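Glycosyl hydrolase family 62 protein (Coprinopsis cinerea, PDB 5B6T) probably releases L-arabinofuranosyl side groups from arabinoxylan, as a five-bladed beta-propeller alpha-L-arabinofuranosidase of glycoside hydrolase family 62. Local coordinates at residues S20-V32 with G297-L309. Numbering follows the deposited sequence.
With GOL (glycerol), chain E.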
ATOM      1  N   SER A  20       4.570 -11.133 -23.537  1.00  9.94           N
ATOM      2  CA  SER A  20       3.365 -11.913 -23.819  1.00 10.13           C
ATOM      3  C   SER A  20       2.321 -11.878 -22.715  1.00  9.87           C
ATOM      4  O   SER A  20       1.176 -12.215 -22.954  1.00 10.66           O
ATOM      5  CB  SER A  20       3.692 -13.356 -24.171  1.00 10.41           C
ATOM      6  OG  SER A  20       4.403 -14.000 -23.148  1.00 11.91           O
ATOM      7  N   ARG A  21       2.715 -11.456 -21.508  1.00  9.33           N
ATOM      8  CA  ARG A  21       1.756 -11.368 -20.404  1.00  9.56           C
ATOM      9  C   ARG A  21       0.728 -10.268 -20.637  1.00  9.49           C
ATOM     10  O   ARG A  21      -0.363 -10.334 -20.098  1.00  9.54           O
ATOM     11  CB  ARG A  21       2.470 -11.182 -19.047  1.00  9.63           C
ATOM     12  CG  ARG A  21       3.318 -12.388 -18.664  1.00 10.34           C
ATOM     13  CD  ARG A  21       4.068 -12.175 -17.363  1.00 10.53           C
ATOM     14  NE  ARG A  21       4.815 -13.374 -17.022  1.00 10.57           N
ATOM     15  CZ  ARG A  21       4.726 -14.029 -15.863  1.00 10.60           C
ATOM     16  NH1 ARG A  21       3.940 -13.591 -14.892  1.00 10.39           N
ATOM     17  NH2 ARG A  21       5.462 -15.114 -15.669  1.00 10.67           N
ATOM     18  N   ARG A  22       1.050  -9.286 -21.483  1.00 10.27           N
ATOM     19  CA  ARG A  22       0.094  -8.212 -21.832  1.00 11.29           C
ATOM     20  C   ARG A  22      -0.562  -7.641 -20.580  1.00 10.49           C
ATOM     21  O   ARG A  22      -1.769  -7.474 -20.518  1.00 11.80           O
ATOM     22  CB  ARG A  22      -1.018  -8.686 -22.777  1.00 12.32           C
ATOM     23  CG  ARG A  22      -0.566  -9.376 -24.043  1.00 14.31           C
ATOM     24  CD  ARG A  22       0.242  -8.484 -24.900  1.00 15.88           C
ATOM     25  NE  ARG A  22       0.681  -9.157 -26.130  1.00 17.96           N
ATOM     26  CZ  ARG A  22       1.838  -8.915 -26.736  1.00 19.46           C
ATOM     27  NH1 ARG A  22       2.708  -8.046 -26.212  1.00 19.14           N
ATOM     28  NH2 ARG A  22       2.139  -9.568 -27.853  1.00 19.54           N
ATOM     29  N   ILE A  23       0.258  -7.394 -19.561  1.00 10.72           N
ATOM     30  CA  ILE A  23      -0.202  -6.766 -18.328  1.00 10.71           C
ATOM     31  C   ILE A  23      -0.725  -5.354 -18.682  1.00 10.22           C
ATOM     32  O   ILE A  23      -0.118  -4.623 -19.455  1.00  9.31           O
ATOM     33  CB  ILE A  23       0.943  -6.716 -17.274  1.00 11.19           C
ATOM     34  CG1 ILE A  23       1.419  -8.129 -16.878  1.00 12.14           C
ATOM     35  CG2 ILE A  23       0.516  -5.917 -16.042  1.00 10.74           C
ATOM     36  CD1 ILE A  23       0.336  -9.122 -16.540  1.00 12.74           C
ATOM     37  N   GLN A  24      -1.875  -4.990 -18.139  1.00  9.78           N
ATOM     38  CA  GLN A  24      -2.508  -3.715 -18.443  1.00 10.71           C
ATOM     39  C   GLN A  24      -2.177  -2.617 -17.417  1.00  9.93           C
ATOM     40  O   GLN A  24      -1.976  -1.468 -17.800  1.00 10.15           O
ATOM     41  CB  GLN A  24      -4.018  -3.914 -18.604  1.00 11.73           C
ATOM     42  CG  GLN A  24      -4.297  -4.769 -19.867  1.00 13.05           C
ATOM     43  CD  GLN A  24      -5.734  -5.277 -20.076  1.00 15.88           C
ATOM     44  OE1 GLN A  24      -6.269  -5.179 -21.198  1.00 19.81           O
ATOM     45  NE2 GLN A  24      -6.340  -5.854 -19.061  1.00 16.46           N
ATOM     46  N   GLY A  25      -2.078  -2.974 -16.135  1.00  9.12           N
ATOM     47  CA  GLY A  25      -1.762  -2.015 -15.090  1.00  8.92           C
ATOM     48  C   GLY A  25      -0.665  -2.548 -14.167  1.00  8.23           C
ATOM     49  O   GLY A  25      -0.587  -3.752 -13.905  1.00  8.50           O
ATOM     50  N   ILE A  26       0.173  -1.644 -13.663  1.00  8.07           N
ATOM     51  CA  ILE A  26       1.120  -1.942 -12.567  1.00  8.03           C
ATOM     52  C   ILE A  26       0.615  -1.130 -11.394  1.00  7.69           C
ATOM     53  O   ILE A  26       0.382   0.060 -11.528  1.00  7.89           O
ATOM     54  CB  ILE A  26       2.564  -1.551 -12.910  1.00  8.37           C
ATOM     55  CG1 ILE A  26       3.035  -2.338 -14.121  1.00  8.49           C
ATOM     56  CG2 ILE A  26       3.499  -1.717 -11.728  1.00  7.96           C
ATOM     57  CD1 ILE A  26       3.090  -3.822 -13.944  1.00  8.87           C
ATOM     58  N   LYS A  27       0.393  -1.802 -10.256  1.00  7.58           N
ATOM     59  CA  LYS A  27      -0.497  -1.284  -9.236  1.00  7.15           C
ATOM     60  C   LYS A  27       0.020  -1.517  -7.807  1.00  6.91           C
ATOM     61  O   LYS A  27       0.881  -2.347  -7.560  1.00  7.02           O
ATOM     62  CB  LYS A  27      -1.856  -1.975  -9.360  1.00  7.15           C
ATOM     63  CG  LYS A  27      -2.579  -1.692 -10.664  1.00  7.30           C
ATOM     64  CD  LYS A  27      -4.006  -2.218 -10.615  1.00  7.74           C
ATOM     65  CE  LYS A  27      -4.882  -1.366  -9.723  1.00  7.94           C
ATOM     66  NZ  LYS A  27      -6.188  -2.030  -9.488  1.00  8.37           N
ATOM     67  N   ASP A  28      -0.564  -0.776  -6.874  1.00  6.67           N
ATOM     68  CA  ASP A  28      -0.523  -1.103  -5.460  1.00  6.47           C
ATOM     69  C   ASP A  28       0.906  -1.268  -4.893  1.00  6.33           C
ATOM     70  O   ASP A  28       1.183  -2.255  -4.202  1.00  6.36           O
ATOM     71  CB  ASP A  28      -1.308  -2.404  -5.191  1.00  6.60           C
ATOM     72  CG  ASP A  28      -2.631  -2.490  -5.926  1.00  7.01           C
ATOM     73  OD1 ASP A  28      -3.318  -1.469  -6.018  1.00  7.44           O
ATOM     74  OD2 ASP A  28      -2.956  -3.634  -6.376  1.00  7.00           O
ATOM     75  N   PRO A  29       1.815  -0.307  -5.154  1.00  6.43           N
ATOM     76  CA  PRO A  29       3.212  -0.556  -4.861  1.00  6.72           C
ATOM     77  C   PRO A  29       3.565  -0.575  -3.388  1.00  6.67           C
ATOM     78  O   PRO A  29       3.006   0.197  -2.598  1.00  6.66           O
ATOM     79  CB  PRO A  29       3.938   0.634  -5.536  1.00  6.77           C
ATOM     80  CG  PRO A  29       2.898   1.712  -5.571  1.00  6.91           C
ATOM     81  CD  PRO A  29       1.618   0.996  -5.829  1.00  6.73           C
ATOM     82  N   SER A  30       4.549  -1.411  -3.047  1.00  6.68           N
ATOM     83  CA  SER A  30       5.236  -1.360  -1.783  1.00  6.29           C
ATOM     84  C   SER A  30       6.725  -1.090  -2.052  1.00  6.59           C
ATOM     85  O   SER A  30       7.270  -1.578  -3.031  1.00  6.91           O
ATOM     86  CB  SER A  30       5.083  -2.691  -1.046  1.00  6.41           C
ATOM     87  OG  SER A  30       5.553  -2.584   0.289  1.00  6.16           O
ATOM     88  N   VAL A  31       7.371  -0.333  -1.177  1.00  6.48           N
ATOM     89  CA  VAL A  31       8.721   0.121  -1.462  1.00  6.80           C
ATOM     90  C   VAL A  31       9.616   0.277  -0.250  1.00  6.88           C
ATOM     91  O   VAL A  31       9.232   0.856   0.759  1.00  6.79           O
ATOM     92  CB  VAL A  31       8.707   1.432  -2.279  1.00  6.98           C
ATOM     93  CG1 VAL A  31       7.909   2.529  -1.580  1.00  7.05           C
ATOM     94  CG2 VAL A  31      10.106   1.884  -2.640  1.00  7.07           C
ATOM     95  N   VAL A  32      10.837  -0.240  -0.412  1.00  6.93           N
ATOM     96  CA  VAL A  32      11.927  -0.014   0.547  1.00  7.34           C
ATOM     97  C   VAL A  32      13.226   0.263  -0.196  1.00  7.33           C
ATOM     98  O   VAL A  32      13.444  -0.227  -1.308  1.00  7.75           O
ATOM     99  CB  VAL A  32      12.147  -1.201   1.517  1.00  7.38           C
ATOM    100  CG1 VAL A  32      10.947  -1.372   2.433  1.00  7.56           C
ATOM    101  CG2 VAL A  32      12.453  -2.510   0.811  1.00  8.01           C
ATOM    102  N   GLY A 297     -13.611   1.697 -19.259  1.00 25.06           N
ATOM    103  CA  GLY A 297     -13.775   0.285 -19.472  1.00 23.96           C
ATOM    104  C   GLY A 297     -13.576  -0.460 -18.181  1.00 21.81           C
ATOM    105  O   GLY A 297     -13.587   0.119 -17.099  1.00 23.21           O
ATOM    106  N   ASP A 298     -13.392  -1.758 -18.324  1.00 20.55           N
ATOM    107  CA  ASP A 298     -13.365  -2.672 -17.201  1.00 19.79           C
ATOM    108  C   ASP A 298     -12.249  -2.250 -16.234  1.00 16.15           C
ATOM    109  O   ASP A 298     -11.118  -1.960 -16.675  1.00 15.03           O
ATOM    110  CB  ASP A 298     -13.133  -4.106 -17.705  1.00 22.78           C
ATOM    111  CG  ASP A 298     -14.333  -4.669 -18.508  1.00 28.63           C
ATOM    112  OD1 ASP A 298     -15.481  -4.170 -18.369  1.00 31.04           O
ATOM    113  OD2 ASP A 298     -14.117  -5.640 -19.276  1.00 34.00           O
ATOM    114  N   TYR A 299     -12.573  -2.244 -14.947  1.00 14.10           N
ATOM    115  CA  TYR A 299     -11.625  -1.810 -13.904  1.00 13.34           C
ATOM    116  C   TYR A 299     -10.283  -2.539 -14.001  1.00 13.07           C
ATOM    117  O   TYR A 299      -9.241  -1.897 -13.943  1.00 12.19           O
ATOM    118  CB  TYR A 299     -12.220  -1.967 -12.487  1.00 13.25           C
ATOM    119  CG  TYR A 299     -11.224  -1.578 -11.394  1.00 11.79           C
ATOM    120  CD1 TYR A 299     -11.018  -0.241 -11.059  1.00 11.41           C
ATOM    121  CD2 TYR A 299     -10.451  -2.544 -10.759  1.00 11.23           C
ATOM    122  CE1 TYR A 299     -10.102   0.115 -10.082  1.00 11.34           C
ATOM    123  CE2 TYR A 299      -9.513  -2.179  -9.800  1.00 10.56           C
ATOM    124  CZ  TYR A 299      -9.344  -0.849  -9.489  1.00 11.07           C
ATOM    125  OH  TYR A 299      -8.414  -0.508  -8.533  1.00 11.67           O
ATOM    126  N   ASN A 300     -10.296  -3.862 -14.181  1.00 12.54           N
ATOM    127  CA  ASN A 300      -9.041  -4.654 -14.145  1.00 12.54           C
ATOM    128  C   ASN A 300      -8.107  -4.427 -15.348  1.00 11.99           C
ATOM    129  O   ASN A 300      -6.930  -4.804 -15.321  1.00 11.80           O
ATOM    130  CB  ASN A 300      -9.349  -6.156 -14.001  1.00 13.58           C
ATOM    131  CG  ASN A 300      -9.881  -6.520 -12.631  1.00 14.85           C
ATOM    132  OD1 ASN A 300      -9.706  -5.786 -11.653  1.00 16.23           O
ATOM    133  ND2 ASN A 300     -10.540  -7.683 -12.548  1.00 17.22           N
ATOM    134  N   SER A 301      -8.628  -3.803 -16.402  1.00 12.90           N
ATOM    135  CA  SER A 301      -7.884  -3.525 -17.592  1.00 13.85           C
ATOM    136  C   SER A 301      -7.350  -2.088 -17.635  1.00 12.51           C
ATOM    137  O   SER A 301      -6.750  -1.690 -18.620  1.00 12.91           O
ATOM    138  CB  SER A 301      -8.762  -3.802 -18.819  1.00 15.20           C
ATOM    139  OG  SER A 301      -9.799  -2.856 -18.937  1.00 19.59           O
ATOM    140  N   LEU A 302      -7.596  -1.296 -16.585  1.00 11.35           N
ATOM    141  CA  LEU A 302      -7.214   0.119 -16.618  1.00 10.89           C
ATOM    142  C   LEU A 302      -5.690   0.283 -16.642  1.00 10.56           C
ATOM    143  O   LEU A 302      -4.954  -0.449 -15.950  1.00 10.26           O
ATOM    144  CB  LEU A 302      -7.775   0.878 -15.417  1.00 11.01           C
ATOM    145  CG  LEU A 302      -9.289   1.076 -15.387  1.00 11.32           C
ATOM    146  CD1 LEU A 302      -9.679   1.535 -13.990  1.00 11.74           C
ATOM    147  CD2 LEU A 302      -9.787   2.045 -16.450  1.00 12.02           C
ATOM    148  N   PRO A 303      -5.196   1.269 -17.397  1.00 10.07           N
ATOM    149  CA  PRO A 303      -3.746   1.400 -17.550  1.00  9.59           C
ATOM    150  C   PRO A 303      -3.053   2.177 -16.427  1.00  8.83           C
ATOM    151  O   PRO A 303      -2.462   3.232 -16.641  1.00  9.36           O
ATOM    152  CB  PRO A 303      -3.616   2.102 -18.914  1.00  9.59           C
ATOM    153  CG  PRO A 303      -4.842   2.928 -19.002  1.00 10.10           C
ATOM    154  CD  PRO A 303      -5.932   2.145 -18.341  1.00 10.13           C
ATOM    155  N   TRP A 304      -3.063   1.589 -15.246  1.00  8.84           N
ATOM    156  CA  TRP A 304      -2.361   2.184 -14.085  1.00  8.51           C
ATOM    157  C   TRP A 304      -0.858   2.152 -14.280  1.00  8.62           C
ATOM    158  O   TRP A 304      -0.301   1.158 -14.753  1.00  8.14           O
ATOM    159  CB  TRP A 304      -2.706   1.452 -12.779  1.00  8.60           C
ATOM    160  CG  TRP A 304      -4.138   1.513 -12.398  1.00  8.44           C
ATOM    161  CD1 TRP A 304      -5.073   0.572 -12.645  1.00  8.95           C
ATOM    162  CD2 TRP A 304      -4.801   2.564 -11.685  1.00  8.55           C
ATOM    163  NE1 TRP A 304      -6.279   0.948 -12.122  1.00  8.23           N
ATOM    164  CE2 TRP A 304      -6.141   2.182 -11.533  1.00  8.28           C
ATOM    165  CE3 TRP A 304      -4.391   3.792 -11.173  1.00  8.43           C
ATOM    166  CZ2 TRP A 304      -7.091   2.997 -10.906  1.00  8.41           C
ATOM    167  CZ3 TRP A 304      -5.325   4.597 -10.515  1.00  8.78           C
ATOM    168  CH2 TRP A 304      -6.662   4.204 -10.396  1.00  8.41           C
ATOM    169  N   LYS A 305      -0.205   3.239 -13.861  1.00  8.75           N
ATOM    170  CA  LYS A 305       1.262   3.370 -13.866  1.00  9.15           C
ATOM    171  C   LYS A 305       1.658   3.992 -12.539  1.00  8.48           C
ATOM    172  O   LYS A 305       0.849   4.653 -11.895  1.00  8.38           O
ATOM    173  CB  LYS A 305       1.735   4.225 -15.055  1.00 10.20           C
ATOM    174  CG  LYS A 305       1.245   3.655 -16.395  1.00 11.72           C
ATOM    175  CD  LYS A 305       1.621   4.500 -17.578  1.00 13.41           C
ATOM    176  CE  LYS A 305       0.755   4.180 -18.774  1.00 14.16           C
ATOM    177  NZ  LYS A 305       0.789   2.748 -19.222  1.00 15.08           N
ATOM    178  N   LEU A 306       2.899   3.770 -12.141  1.00  8.16           N
ATOM    179  CA  LEU A 306       3.408   4.299 -10.870  1.00  8.15           C
ATOM    180  C   LEU A 306       4.120   5.626 -11.106  1.00  8.24           C
ATOM    181  O   LEU A 306       4.930   5.740 -12.031  1.00  8.39           O
ATOM    182  CB  LEU A 306       4.383   3.302 -10.228  1.00  8.34           C
ATOM    183  CG  LEU A 306       3.887   1.852 -10.072  1.00  8.19           C
ATOM    184  CD1 LEU A 306       4.881   1.029  -9.289  1.00  8.21           C
ATOM    185  CD2 LEU A 306       2.502   1.790  -9.443  1.00  8.27           C
ATOM    186  N   GLY A 307       3.829   6.582 -10.245  1.00  8.01           N
ATOM    187  CA  GLY A 307       4.552   7.846 -10.143  1.00  8.11           C
ATOM    188  C   GLY A 307       4.948   8.166  -8.720  1.00  8.13           C
ATOM    189  O   GLY A 307       4.650   7.397  -7.776  1.00  7.85           O
ATOM    190  N   LEU A 308       5.650   9.287  -8.550  1.00  7.73           N
ATOM    191  CA  LEU A 308       6.191   9.639  -7.249  1.00  7.78           C
ATOM    192  C   LEU A 308       5.849  11.079  -6.919  1.00  8.07           C
ATOM    193  O   LEU A 308       6.181  11.969  -7.707  1.00  8.25           O
ATOM    194  CB  LEU A 308       7.702   9.500  -7.256  1.00  8.19           C
ATOM    195  CG  LEU A 308       8.413   9.661  -5.913  1.00  8.55           C
ATOM    196  CD1 LEU A 308       8.005   8.567  -4.941  1.00  8.72           C
ATOM    197  CD2 LEU A 308       9.926   9.656  -6.084  1.00  9.43           C
ATOM    198  N   LEU A 309       5.183  11.269  -5.787  1.00  7.86           N
ATOM    199  CA  LEU A 309       4.912  12.597  -5.253  1.00  8.00           C
ATOM    200  C   LEU A 309       6.042  12.981  -4.312  1.00  8.22           C
ATOM    201  O   LEU A 309       6.423  12.192  -3.487  1.00  7.86           O
ATOM    202  CB  LEU A 309       3.613  12.593  -4.444  1.00  7.98           C
ATOM    203  CG  LEU A 309       2.325  12.129  -5.091  1.00  8.03           C
ATOM    204  CD1 LEU A 309       1.165  12.314  -4.143  1.00  8.25           C
ATOM    205  CD2 LEU A 309       2.051  12.878  -6.380  1.00  8.03           C
TER
HETATM  206  C1  GOL E 502      -5.978  -3.941  -4.592  1.00 19.11           C
HETATM  207  O1  GOL E 502      -6.649  -4.714  -3.602  1.00 15.64           O
HETATM  208  C2  GOL E 502      -6.866  -4.064  -5.778  1.00 18.33           C
HETATM  209  O2  GOL E 502      -7.448  -2.770  -6.056  1.00 17.99           O
HETATM  210  C3  GOL E 502      -6.064  -4.773  -6.857  1.00 17.50           C
HETATM  211  O3  GOL E 502      -5.216  -3.885  -7.573  1.00 15.05           O
HETATM  212  O   HOH W   1      -0.375   0.720 -17.553  1.00  9.36           O
HETATM  213  O   HOH W   2      -7.088  -1.980 -12.199  1.00  9.72           O
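K27 runs over one face of the W304 indole, its CE 3.8 Å from the centroid of the five-membered ring, a CH-pi contact. The Y299 ring carries a water on one face, offset toward the rim, and glycerol O2 at its edge. This water accepts from K27 NZ and donates to Y299 O, with a weak bond from W304 NE1. A bend in the lysine chain at chi3 (73°) carries NZ past the indole to Y299 OH, 2.9 Å away. NZ also donates to glycerol O3 at 2.8 Å, and that hydroxyl donates to D28 OD2, which also bonds S43 OG. I26 N bonds W304 O at 3.0 Å, nearly straight but from above the carbonyl plane. L306 packs its CD1 on I26 CG2 and its CD2 on P29 CD. The innermost strand of one blade, 25-34, thus meets strand 305-311 and the loop before it. A methionine in place of K27 would probably leave Y299 OH, the water and glycerol O3 without their shared charged donor. Three hydrogen bonds grip K27 NZ, glycerol O3 bridging it to D28; this glycerol, probably from the crystallisation liquor and also bonded to D143 and Q100, may occupy the sugar site.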